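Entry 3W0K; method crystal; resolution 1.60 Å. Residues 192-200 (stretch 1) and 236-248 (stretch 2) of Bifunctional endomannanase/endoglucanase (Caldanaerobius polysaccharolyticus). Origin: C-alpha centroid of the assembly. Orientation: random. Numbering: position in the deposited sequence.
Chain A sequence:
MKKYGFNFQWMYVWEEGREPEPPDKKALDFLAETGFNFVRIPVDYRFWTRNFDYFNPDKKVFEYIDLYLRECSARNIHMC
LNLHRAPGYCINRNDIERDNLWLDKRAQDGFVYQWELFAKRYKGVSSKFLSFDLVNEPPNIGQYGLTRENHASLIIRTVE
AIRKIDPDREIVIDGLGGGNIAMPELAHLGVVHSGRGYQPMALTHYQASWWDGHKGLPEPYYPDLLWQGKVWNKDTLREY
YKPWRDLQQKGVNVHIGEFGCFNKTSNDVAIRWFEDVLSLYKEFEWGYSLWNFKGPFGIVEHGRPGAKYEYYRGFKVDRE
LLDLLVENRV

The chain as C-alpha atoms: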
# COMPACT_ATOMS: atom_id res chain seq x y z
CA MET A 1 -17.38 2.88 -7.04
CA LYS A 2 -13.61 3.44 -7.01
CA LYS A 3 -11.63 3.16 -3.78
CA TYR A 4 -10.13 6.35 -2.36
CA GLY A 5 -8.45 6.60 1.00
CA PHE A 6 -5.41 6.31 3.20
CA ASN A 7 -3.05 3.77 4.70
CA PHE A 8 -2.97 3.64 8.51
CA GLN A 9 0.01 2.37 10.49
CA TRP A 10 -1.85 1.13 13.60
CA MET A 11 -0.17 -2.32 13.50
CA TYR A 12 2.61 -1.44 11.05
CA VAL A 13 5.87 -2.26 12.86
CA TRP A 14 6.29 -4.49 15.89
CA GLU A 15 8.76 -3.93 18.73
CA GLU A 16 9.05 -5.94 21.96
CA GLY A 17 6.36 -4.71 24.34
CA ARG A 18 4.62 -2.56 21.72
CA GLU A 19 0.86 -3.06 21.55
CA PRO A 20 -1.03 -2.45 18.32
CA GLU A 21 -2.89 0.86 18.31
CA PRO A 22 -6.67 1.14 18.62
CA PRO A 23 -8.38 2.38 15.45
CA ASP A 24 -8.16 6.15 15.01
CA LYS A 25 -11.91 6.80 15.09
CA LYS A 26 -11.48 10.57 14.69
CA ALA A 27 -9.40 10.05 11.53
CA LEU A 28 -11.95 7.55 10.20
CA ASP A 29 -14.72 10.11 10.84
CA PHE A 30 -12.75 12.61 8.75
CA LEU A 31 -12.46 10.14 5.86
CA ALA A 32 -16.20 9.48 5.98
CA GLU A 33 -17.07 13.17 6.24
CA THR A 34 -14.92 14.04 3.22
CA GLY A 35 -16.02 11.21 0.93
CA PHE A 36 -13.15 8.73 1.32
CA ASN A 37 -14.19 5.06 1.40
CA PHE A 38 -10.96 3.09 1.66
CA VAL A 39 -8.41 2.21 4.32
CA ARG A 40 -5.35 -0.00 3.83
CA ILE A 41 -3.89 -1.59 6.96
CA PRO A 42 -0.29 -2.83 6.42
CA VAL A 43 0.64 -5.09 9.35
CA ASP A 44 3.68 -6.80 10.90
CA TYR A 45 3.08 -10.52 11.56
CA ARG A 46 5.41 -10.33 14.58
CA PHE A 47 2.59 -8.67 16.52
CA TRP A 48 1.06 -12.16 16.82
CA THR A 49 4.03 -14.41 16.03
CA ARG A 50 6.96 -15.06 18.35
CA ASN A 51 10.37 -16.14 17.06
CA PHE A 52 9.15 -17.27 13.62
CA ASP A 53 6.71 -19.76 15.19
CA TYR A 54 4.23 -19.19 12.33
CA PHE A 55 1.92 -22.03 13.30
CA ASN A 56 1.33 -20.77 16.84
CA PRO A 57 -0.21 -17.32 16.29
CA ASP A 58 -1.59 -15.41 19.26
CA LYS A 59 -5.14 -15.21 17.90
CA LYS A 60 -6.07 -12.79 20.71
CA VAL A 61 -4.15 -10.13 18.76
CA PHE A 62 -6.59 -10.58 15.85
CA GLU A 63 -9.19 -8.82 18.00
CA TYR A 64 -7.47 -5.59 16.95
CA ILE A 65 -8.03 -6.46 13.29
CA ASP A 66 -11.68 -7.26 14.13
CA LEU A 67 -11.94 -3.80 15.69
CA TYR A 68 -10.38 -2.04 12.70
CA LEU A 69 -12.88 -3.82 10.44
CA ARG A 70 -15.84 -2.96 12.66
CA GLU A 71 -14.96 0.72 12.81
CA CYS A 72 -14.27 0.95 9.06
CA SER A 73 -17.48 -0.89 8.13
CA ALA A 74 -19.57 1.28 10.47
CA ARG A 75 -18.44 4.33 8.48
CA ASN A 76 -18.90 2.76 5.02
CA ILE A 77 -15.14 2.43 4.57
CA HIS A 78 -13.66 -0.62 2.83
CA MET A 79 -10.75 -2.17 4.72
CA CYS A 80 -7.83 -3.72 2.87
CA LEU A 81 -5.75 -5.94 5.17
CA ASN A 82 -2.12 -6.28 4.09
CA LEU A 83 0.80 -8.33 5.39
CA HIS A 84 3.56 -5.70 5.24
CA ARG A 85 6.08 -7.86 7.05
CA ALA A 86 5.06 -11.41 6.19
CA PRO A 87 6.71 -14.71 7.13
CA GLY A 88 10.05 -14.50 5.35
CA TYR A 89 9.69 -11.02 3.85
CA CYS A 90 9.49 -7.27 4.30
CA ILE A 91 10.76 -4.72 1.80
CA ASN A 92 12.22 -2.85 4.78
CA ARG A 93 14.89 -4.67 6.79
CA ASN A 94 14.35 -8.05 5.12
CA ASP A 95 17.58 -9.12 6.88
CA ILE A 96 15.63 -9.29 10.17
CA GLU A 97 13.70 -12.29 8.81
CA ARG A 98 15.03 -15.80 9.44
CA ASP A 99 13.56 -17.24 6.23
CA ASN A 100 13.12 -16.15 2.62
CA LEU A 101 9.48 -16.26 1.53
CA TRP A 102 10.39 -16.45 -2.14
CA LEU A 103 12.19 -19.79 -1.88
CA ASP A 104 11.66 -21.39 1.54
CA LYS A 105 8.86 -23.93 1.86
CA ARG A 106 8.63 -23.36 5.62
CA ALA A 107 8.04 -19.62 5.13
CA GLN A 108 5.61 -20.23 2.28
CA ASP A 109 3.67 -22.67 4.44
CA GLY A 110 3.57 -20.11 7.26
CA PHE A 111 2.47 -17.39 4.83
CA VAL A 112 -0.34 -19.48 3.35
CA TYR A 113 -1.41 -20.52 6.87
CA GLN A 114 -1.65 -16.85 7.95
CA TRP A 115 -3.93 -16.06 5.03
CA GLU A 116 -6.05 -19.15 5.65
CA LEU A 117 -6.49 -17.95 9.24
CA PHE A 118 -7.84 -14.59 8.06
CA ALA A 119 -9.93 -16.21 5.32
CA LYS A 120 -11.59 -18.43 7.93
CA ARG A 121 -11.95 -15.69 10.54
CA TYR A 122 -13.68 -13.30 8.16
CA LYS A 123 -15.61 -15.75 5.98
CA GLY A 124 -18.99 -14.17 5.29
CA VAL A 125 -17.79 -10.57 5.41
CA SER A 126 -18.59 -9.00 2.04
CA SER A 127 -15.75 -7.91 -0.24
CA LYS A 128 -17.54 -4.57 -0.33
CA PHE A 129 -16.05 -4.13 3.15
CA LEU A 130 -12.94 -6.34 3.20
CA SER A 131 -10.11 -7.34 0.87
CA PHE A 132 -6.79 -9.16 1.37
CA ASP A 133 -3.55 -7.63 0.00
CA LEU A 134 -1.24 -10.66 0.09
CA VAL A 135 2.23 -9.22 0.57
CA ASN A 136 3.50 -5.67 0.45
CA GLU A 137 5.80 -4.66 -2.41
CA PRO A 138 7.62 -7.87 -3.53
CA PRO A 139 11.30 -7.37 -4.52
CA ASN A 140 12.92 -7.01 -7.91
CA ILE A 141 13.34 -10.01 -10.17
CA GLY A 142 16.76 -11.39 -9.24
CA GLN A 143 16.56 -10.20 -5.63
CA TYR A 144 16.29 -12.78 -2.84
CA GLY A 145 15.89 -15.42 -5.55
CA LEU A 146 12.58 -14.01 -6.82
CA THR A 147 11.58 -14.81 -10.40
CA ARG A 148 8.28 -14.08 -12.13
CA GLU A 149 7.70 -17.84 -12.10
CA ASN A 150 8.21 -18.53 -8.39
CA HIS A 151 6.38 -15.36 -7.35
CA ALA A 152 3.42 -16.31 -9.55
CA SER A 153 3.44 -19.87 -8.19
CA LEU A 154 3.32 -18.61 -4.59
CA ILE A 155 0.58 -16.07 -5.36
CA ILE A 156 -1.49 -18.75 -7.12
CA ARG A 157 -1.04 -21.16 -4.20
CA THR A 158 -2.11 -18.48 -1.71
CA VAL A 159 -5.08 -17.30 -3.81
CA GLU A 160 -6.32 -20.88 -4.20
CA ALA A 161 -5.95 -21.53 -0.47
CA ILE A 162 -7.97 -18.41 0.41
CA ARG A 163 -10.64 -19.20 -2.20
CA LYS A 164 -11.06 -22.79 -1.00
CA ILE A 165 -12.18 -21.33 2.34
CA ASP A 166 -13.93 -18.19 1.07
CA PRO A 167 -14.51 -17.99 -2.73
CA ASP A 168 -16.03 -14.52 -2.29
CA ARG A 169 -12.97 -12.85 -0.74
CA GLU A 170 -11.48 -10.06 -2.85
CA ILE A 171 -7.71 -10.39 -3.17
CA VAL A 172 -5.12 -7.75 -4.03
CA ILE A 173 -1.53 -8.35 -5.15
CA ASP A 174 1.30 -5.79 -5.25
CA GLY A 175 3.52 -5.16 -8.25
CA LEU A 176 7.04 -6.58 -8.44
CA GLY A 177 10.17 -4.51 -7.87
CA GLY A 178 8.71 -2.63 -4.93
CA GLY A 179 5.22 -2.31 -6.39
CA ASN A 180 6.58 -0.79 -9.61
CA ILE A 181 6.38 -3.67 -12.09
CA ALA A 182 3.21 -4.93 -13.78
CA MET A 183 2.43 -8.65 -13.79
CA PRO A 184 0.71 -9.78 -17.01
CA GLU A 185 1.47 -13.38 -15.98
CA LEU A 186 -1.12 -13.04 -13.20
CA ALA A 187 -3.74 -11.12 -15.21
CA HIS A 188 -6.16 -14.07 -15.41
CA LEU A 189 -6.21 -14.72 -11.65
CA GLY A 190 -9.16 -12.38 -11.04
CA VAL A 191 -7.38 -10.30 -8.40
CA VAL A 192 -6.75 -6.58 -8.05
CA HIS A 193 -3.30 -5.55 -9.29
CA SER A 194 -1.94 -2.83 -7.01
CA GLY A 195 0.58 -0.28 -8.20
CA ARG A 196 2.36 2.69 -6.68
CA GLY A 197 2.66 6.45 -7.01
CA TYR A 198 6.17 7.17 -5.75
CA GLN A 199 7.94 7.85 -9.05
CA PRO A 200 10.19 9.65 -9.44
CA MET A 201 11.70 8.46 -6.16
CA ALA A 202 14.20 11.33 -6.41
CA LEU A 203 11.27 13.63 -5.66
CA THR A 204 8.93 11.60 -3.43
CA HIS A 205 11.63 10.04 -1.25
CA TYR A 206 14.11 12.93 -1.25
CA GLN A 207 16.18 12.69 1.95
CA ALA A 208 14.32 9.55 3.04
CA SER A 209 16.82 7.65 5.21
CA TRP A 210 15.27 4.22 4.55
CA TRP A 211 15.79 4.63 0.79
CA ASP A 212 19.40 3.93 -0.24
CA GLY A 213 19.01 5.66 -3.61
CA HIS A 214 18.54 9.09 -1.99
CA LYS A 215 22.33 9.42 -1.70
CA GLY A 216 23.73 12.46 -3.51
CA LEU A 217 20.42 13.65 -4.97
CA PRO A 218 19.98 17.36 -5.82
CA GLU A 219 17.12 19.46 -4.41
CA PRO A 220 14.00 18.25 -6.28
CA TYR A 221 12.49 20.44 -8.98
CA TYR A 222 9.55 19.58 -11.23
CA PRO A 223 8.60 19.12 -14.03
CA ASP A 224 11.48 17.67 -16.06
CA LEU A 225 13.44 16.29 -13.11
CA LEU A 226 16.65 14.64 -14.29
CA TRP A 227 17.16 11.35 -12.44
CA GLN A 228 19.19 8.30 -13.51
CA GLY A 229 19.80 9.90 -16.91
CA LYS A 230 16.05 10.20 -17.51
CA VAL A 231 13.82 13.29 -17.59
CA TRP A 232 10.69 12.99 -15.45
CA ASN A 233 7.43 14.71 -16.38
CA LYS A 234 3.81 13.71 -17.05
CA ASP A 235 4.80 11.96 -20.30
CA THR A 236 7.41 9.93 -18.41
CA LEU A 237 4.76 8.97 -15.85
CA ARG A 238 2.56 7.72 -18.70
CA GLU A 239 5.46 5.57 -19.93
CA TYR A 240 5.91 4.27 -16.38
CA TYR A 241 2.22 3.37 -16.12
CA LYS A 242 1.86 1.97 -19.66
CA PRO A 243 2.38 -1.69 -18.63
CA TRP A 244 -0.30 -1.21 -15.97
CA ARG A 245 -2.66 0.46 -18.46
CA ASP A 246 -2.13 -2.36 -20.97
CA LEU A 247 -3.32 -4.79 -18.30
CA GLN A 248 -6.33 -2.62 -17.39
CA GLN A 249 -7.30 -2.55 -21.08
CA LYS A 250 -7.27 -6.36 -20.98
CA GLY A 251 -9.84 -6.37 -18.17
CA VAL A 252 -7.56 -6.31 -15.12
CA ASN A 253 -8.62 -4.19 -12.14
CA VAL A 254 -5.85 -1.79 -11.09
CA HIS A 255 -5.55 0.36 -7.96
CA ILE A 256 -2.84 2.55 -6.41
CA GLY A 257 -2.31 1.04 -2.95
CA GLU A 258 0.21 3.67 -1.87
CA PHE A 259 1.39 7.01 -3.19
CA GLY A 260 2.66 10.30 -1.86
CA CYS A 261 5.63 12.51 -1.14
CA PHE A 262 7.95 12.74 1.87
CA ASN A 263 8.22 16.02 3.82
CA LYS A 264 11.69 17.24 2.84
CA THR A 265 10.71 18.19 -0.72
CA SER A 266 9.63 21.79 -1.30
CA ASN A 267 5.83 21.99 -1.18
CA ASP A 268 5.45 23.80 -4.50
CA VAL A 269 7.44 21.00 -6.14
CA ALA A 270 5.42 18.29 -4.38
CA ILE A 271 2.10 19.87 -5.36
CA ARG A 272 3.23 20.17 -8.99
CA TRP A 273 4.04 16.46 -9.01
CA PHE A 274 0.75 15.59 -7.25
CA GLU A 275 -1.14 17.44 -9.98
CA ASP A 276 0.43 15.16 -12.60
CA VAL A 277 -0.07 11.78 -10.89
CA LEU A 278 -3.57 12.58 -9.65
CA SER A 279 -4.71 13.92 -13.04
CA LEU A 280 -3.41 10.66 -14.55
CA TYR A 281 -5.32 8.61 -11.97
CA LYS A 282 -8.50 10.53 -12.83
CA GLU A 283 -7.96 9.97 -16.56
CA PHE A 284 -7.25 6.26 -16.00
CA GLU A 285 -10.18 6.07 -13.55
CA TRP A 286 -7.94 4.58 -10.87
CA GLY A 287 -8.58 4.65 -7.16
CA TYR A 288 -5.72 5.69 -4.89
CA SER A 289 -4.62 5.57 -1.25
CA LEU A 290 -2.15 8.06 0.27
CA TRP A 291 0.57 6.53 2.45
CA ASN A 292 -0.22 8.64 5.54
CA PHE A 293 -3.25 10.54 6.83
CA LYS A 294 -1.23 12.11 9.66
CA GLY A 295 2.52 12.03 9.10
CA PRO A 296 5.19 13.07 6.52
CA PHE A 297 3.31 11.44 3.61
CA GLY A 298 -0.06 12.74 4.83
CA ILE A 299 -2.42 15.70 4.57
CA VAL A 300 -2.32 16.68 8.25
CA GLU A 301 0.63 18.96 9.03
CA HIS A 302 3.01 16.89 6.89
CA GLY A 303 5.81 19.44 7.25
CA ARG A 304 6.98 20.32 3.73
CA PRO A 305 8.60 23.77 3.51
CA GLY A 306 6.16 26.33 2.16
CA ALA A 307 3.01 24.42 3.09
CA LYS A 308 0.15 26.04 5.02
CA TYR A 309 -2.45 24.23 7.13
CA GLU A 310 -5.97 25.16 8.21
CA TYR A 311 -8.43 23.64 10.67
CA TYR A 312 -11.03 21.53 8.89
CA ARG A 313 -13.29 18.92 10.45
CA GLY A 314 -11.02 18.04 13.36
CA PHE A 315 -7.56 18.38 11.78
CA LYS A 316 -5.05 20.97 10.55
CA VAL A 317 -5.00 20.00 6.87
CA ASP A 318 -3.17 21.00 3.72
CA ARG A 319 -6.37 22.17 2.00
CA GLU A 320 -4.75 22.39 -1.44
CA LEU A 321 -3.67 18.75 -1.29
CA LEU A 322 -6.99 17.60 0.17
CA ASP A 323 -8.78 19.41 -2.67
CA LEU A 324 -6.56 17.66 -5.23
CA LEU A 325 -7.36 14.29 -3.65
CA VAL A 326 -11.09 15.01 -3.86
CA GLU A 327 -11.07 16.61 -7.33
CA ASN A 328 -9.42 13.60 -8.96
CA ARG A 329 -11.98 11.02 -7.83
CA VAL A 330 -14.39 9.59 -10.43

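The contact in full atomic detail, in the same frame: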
# COMPACT_ATOMS: atom_id res chain seq x y z
N VAL A 192 -7.07 -7.97 -7.80
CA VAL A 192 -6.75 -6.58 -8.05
C VAL A 192 -5.23 -6.44 -8.11
O VAL A 192 -4.53 -6.97 -7.25
CB VAL A 192 -7.28 -5.65 -6.93
CG1 VAL A 192 -6.87 -4.20 -7.21
CG2 VAL A 192 -8.79 -5.76 -6.82
N HIS A 193 -4.73 -5.79 -9.15
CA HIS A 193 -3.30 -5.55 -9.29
C HIS A 193 -3.04 -4.16 -8.73
O HIS A 193 -3.57 -3.16 -9.24
CB HIS A 193 -2.86 -5.66 -10.74
CG HIS A 193 -2.87 -7.07 -11.26
ND1 HIS A 193 -1.84 -7.58 -12.02
CD2 HIS A 193 -3.77 -8.06 -11.12
CE1 HIS A 193 -2.11 -8.84 -12.33
NE2 HIS A 193 -3.28 -9.16 -11.79
N SER A 194 -2.23 -4.09 -7.68
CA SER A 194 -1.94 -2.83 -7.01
C SER A 194 -0.58 -2.23 -7.31
O SER A 194 0.46 -2.83 -7.02
CB SER A 194 -2.12 -3.01 -5.50
OG SER A 194 -2.06 -1.77 -4.82
N GLY A 195 -0.62 -1.02 -7.86
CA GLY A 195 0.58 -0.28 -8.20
C GLY A 195 0.95 0.78 -7.18
O GLY A 195 0.37 0.84 -6.08
N ARG A 196 1.87 1.65 -7.57
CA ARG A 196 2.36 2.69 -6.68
C ARG A 196 2.52 4.05 -7.35
O ARG A 196 2.68 4.13 -8.57
CB ARG A 196 3.72 2.27 -6.11
CG ARG A 196 3.67 1.09 -5.14
CD ARG A 196 2.93 1.48 -3.89
NE ARG A 196 2.97 0.46 -2.84
CZ ARG A 196 2.07 -0.51 -2.69
NH1 ARG A 196 1.05 -0.62 -3.53
NH2 ARG A 196 2.15 -1.30 -1.63
N GLY A 197 2.50 5.09 -6.52
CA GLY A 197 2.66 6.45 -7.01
C GLY A 197 3.79 7.14 -6.26
O GLY A 197 3.58 8.11 -5.54
N TYR A 198 5.00 6.60 -6.41
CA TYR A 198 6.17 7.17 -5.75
C TYR A 198 7.24 7.61 -6.74
O TYR A 198 8.31 8.06 -6.33
CB TYR A 198 6.79 6.15 -4.79
CG TYR A 198 5.97 5.83 -3.56
CD1 TYR A 198 5.48 6.85 -2.74
CD2 TYR A 198 5.74 4.51 -3.17
CE1 TYR A 198 4.79 6.56 -1.56
CE2 TYR A 198 5.06 4.21 -2.00
CZ TYR A 198 4.59 5.24 -1.20
OH TYR A 198 3.94 4.96 -0.01
N GLN A 199 6.97 7.45 -8.03
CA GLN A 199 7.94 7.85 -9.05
C GLN A 199 7.71 9.28 -9.52
O GLN A 199 6.57 9.69 -9.75
CB GLN A 199 7.89 6.90 -10.24
CG GLN A 199 8.27 5.45 -9.91
CD GLN A 199 9.67 5.31 -9.32
OE1 GLN A 199 10.50 6.22 -9.39
NE2 GLN A 199 9.94 4.16 -8.72
N PRO A 200 8.79 10.05 -9.68
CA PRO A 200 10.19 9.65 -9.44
C PRO A 200 10.57 9.64 -7.97
O PRO A 200 10.27 10.58 -7.23
CB PRO A 200 10.98 10.70 -10.22
CG PRO A 200 10.13 11.93 -10.05
CD PRO A 200 8.74 11.40 -10.29
N THR A 236 6.58 11.00 -18.96
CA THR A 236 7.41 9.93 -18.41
C THR A 236 6.56 9.06 -17.48
O THR A 236 6.73 7.84 -17.42
CB THR A 236 8.61 10.49 -17.63
OG1 THR A 236 9.27 11.48 -18.42
CG2 THR A 236 9.60 9.39 -17.31
N LEU A 237 5.65 9.70 -16.75
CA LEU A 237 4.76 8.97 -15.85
C LEU A 237 3.83 8.06 -16.66
O LEU A 237 3.51 6.95 -16.23
CB LEU A 237 3.95 9.93 -14.97
CG LEU A 237 4.72 10.55 -13.81
CD1 LEU A 237 3.95 11.73 -13.24
CD2 LEU A 237 4.97 9.50 -12.73
N ARG A 238 3.42 8.53 -17.84
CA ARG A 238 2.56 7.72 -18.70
C ARG A 238 3.33 6.49 -19.17
O ARG A 238 2.78 5.39 -19.24
CB ARG A 238 2.09 8.53 -19.91
CG ARG A 238 1.10 9.64 -19.58
CD ARG A 238 0.64 10.35 -20.85
NE ARG A 238 -0.31 11.43 -20.58
CZ ARG A 238 -1.62 11.25 -20.42
NH1 ARG A 238 -2.15 10.04 -20.49
NH2 ARG A 238 -2.40 12.30 -20.18
N GLU A 239 4.61 6.68 -19.49
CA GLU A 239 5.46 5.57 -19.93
C GLU A 239 5.59 4.56 -18.79
O GLU A 239 5.48 3.36 -19.00
CB GLU A 239 6.85 6.08 -20.32
CG GLU A 239 6.88 6.90 -21.60
CD GLU A 239 8.28 7.34 -21.98
OE1 GLU A 239 9.21 6.49 -21.92
OE2 GLU A 239 8.47 8.52 -22.33
N TYR A 240 5.77 5.08 -17.58
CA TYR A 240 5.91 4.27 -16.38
C TYR A 240 4.65 3.45 -16.10
O TYR A 240 4.73 2.30 -15.67
CB TYR A 240 6.24 5.18 -15.19
CG TYR A 240 6.12 4.51 -13.83
CD1 TYR A 240 7.05 3.56 -13.42
CD2 TYR A 240 5.08 4.83 -12.97
CE1 TYR A 240 6.94 2.94 -12.18
CE2 TYR A 240 4.96 4.22 -11.73
CZ TYR A 240 5.89 3.28 -11.34
OH TYR A 240 5.75 2.68 -10.11
N TYR A 241 3.49 4.05 -16.36
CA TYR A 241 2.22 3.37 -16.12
C TYR A 241 1.68 2.57 -17.30
O TYR A 241 0.72 1.82 -17.14
CB TYR A 241 1.17 4.37 -15.64
CG TYR A 241 1.35 4.82 -14.21
CD1 TYR A 241 1.42 3.88 -13.17
CD2 TYR A 241 1.46 6.17 -13.88
CE1 TYR A 241 1.60 4.29 -11.85
CE2 TYR A 241 1.63 6.58 -12.57
CZ TYR A 241 1.71 5.64 -11.56
OH TYR A 241 1.92 6.05 -10.26
N LYS A 242 2.32 2.68 -18.46
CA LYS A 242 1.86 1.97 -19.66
C LYS A 242 1.62 0.47 -19.46
O LYS A 242 0.58 -0.05 -19.86
CB LYS A 242 2.78 2.22 -20.85
CG LYS A 242 2.23 1.66 -22.16
CD LYS A 242 3.12 1.97 -23.34
CE LYS A 242 2.48 1.52 -24.65
NZ LYS A 242 2.15 0.07 -24.66
N PRO A 243 2.58 -0.25 -18.84
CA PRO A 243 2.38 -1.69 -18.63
C PRO A 243 1.15 -1.98 -17.77
O PRO A 243 0.48 -3.01 -17.93
CB PRO A 243 3.67 -2.12 -17.93
CG PRO A 243 4.68 -1.17 -18.49
CD PRO A 243 3.94 0.14 -18.42
N TRP A 244 0.85 -1.07 -16.84
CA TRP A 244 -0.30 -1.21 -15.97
C TRP A 244 -1.59 -0.90 -16.74
O TRP A 244 -2.61 -1.55 -16.54
CB TRP A 244 -0.16 -0.29 -14.75
CG TRP A 244 0.95 -0.72 -13.83
CD1 TRP A 244 2.27 -0.42 -13.94
CD2 TRP A 244 0.82 -1.55 -12.67
NE1 TRP A 244 2.98 -1.01 -12.92
CE2 TRP A 244 2.11 -1.71 -12.13
CE3 TRP A 244 -0.27 -2.17 -12.04
CZ2 TRP A 244 2.35 -2.47 -10.98
CZ3 TRP A 244 -0.03 -2.93 -10.90
CH2 TRP A 244 1.27 -3.07 -10.38
N ARG A 245 -1.51 0.08 -17.63
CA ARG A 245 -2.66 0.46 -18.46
C ARG A 245 -2.99 -0.63 -19.47
O ARG A 245 -4.16 -0.88 -19.76
CB ARG A 245 -2.39 1.78 -19.17
CG ARG A 245 -2.59 3.00 -18.29
CD ARG A 245 -4.08 3.23 -18.04
NE ARG A 245 -4.73 3.93 -19.15
CZ ARG A 245 -6.03 4.17 -19.24
NH1 ARG A 245 -6.86 3.77 -18.28
NH2 ARG A 245 -6.51 4.87 -20.26
N ASP A 246 -1.95 -1.28 -20.00
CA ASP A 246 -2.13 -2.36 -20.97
C ASP A 246 -2.90 -3.51 -20.33
O ASP A 246 -3.71 -4.16 -20.98
CB ASP A 246 -0.78 -2.86 -21.49
CG ASP A 246 -0.08 -1.86 -22.40
OD1 ASP A 246 -0.74 -0.92 -22.89
OD2 ASP A 246 1.14 -2.01 -22.62
N LEU A 247 -2.65 -3.73 -19.04
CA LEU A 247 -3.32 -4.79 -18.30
C LEU A 247 -4.77 -4.40 -18.02
O LEU A 247 -5.68 -5.23 -18.14
CB LEU A 247 -2.59 -5.07 -16.99
CG LEU A 247 -1.88 -6.42 -16.89
CD1 LEU A 247 -1.22 -6.79 -18.21
CD2 LEU A 247 -0.87 -6.39 -15.76
N GLN A 248 -4.99 -3.13 -17.68
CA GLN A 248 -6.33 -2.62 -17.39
C GLN A 248 -7.21 -2.70 -18.64
O GLN A 248 -8.41 -2.95 -18.55
CB GLN A 248 -6.26 -1.18 -16.89
CG GLN A 248 -7.61 -0.59 -16.49
CD GLN A 248 -7.55 0.90 -16.26
OE1 GLN A 248 -6.56 1.56 -16.60
NE2 GLN A 248 -8.60 1.46 -15.67
O HOH W 1 3.27 1.05 -9.95
O HOH W 2 5.83 4.23 -7.71
O HOH W 3 4.43 7.66 -9.60

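This is a strand-on-helix packing contact in which aromatic side chains of the helix cover the strand backbone, with one direct hydrogen bond and three waters filling in the polar gaps. Strand 192-197 and helix 236-248 run nearly antiparallel, at 172°, with their axes 10.4 Å apart at closest approach. Together they bury 437 Å².

The direct hydrogen bond runs from Tyr241 OH to Arg196 O, at 2.7 Å. The Tyr241 CA-to-CB bond points sideways, but its m rotamer brings the hydroxyl to the strand. The carbonyl lies near the plane of the ring, at its edge. Gly197 CA is also close, 3.4 Å from Tyr241 OH.

Trp244 loses the most area in the contact. Gly195 CA sits over one face of the Trp244 six-membered ring, 3.9 Å from that ring's centroid, in a CH-pi contact. With no side chain, Gly195 offers its backbone directly to the indole. His193 CB approaches Trp244 CZ3 at 3.9 Å. Beyond it, His193 ND1 lies 4.0 Å from Leu247 CD2, so the leucine adds apolar packing at this end.

At the other end, Gln199 points toward the helix. Gln199 CG lies over one face of the Tyr240 ring, 3.8 Å from its centroid, so the aliphatic part of a polar residue serves as the packing surface. Leu237 CD2 reaches Gln199 O at 3.4 Å.

The waters join tyrosine hydroxyls to the strand and the loop after it. Water 1 accepts from Arg196 N at 2.8 Å and bonds Tyr240 OH at 3.0 Å. Water 2 accepts from Tyr198 N at 2.8 Å and bonds Tyr240 OH at 2.9 Å. Water 3 donates to Gln199 O at 3.0 Å and to Tyr241 OH at 3.1 Å. The end of the Arg196 side chain leads away from the helix, leaving its backbone to make the contact.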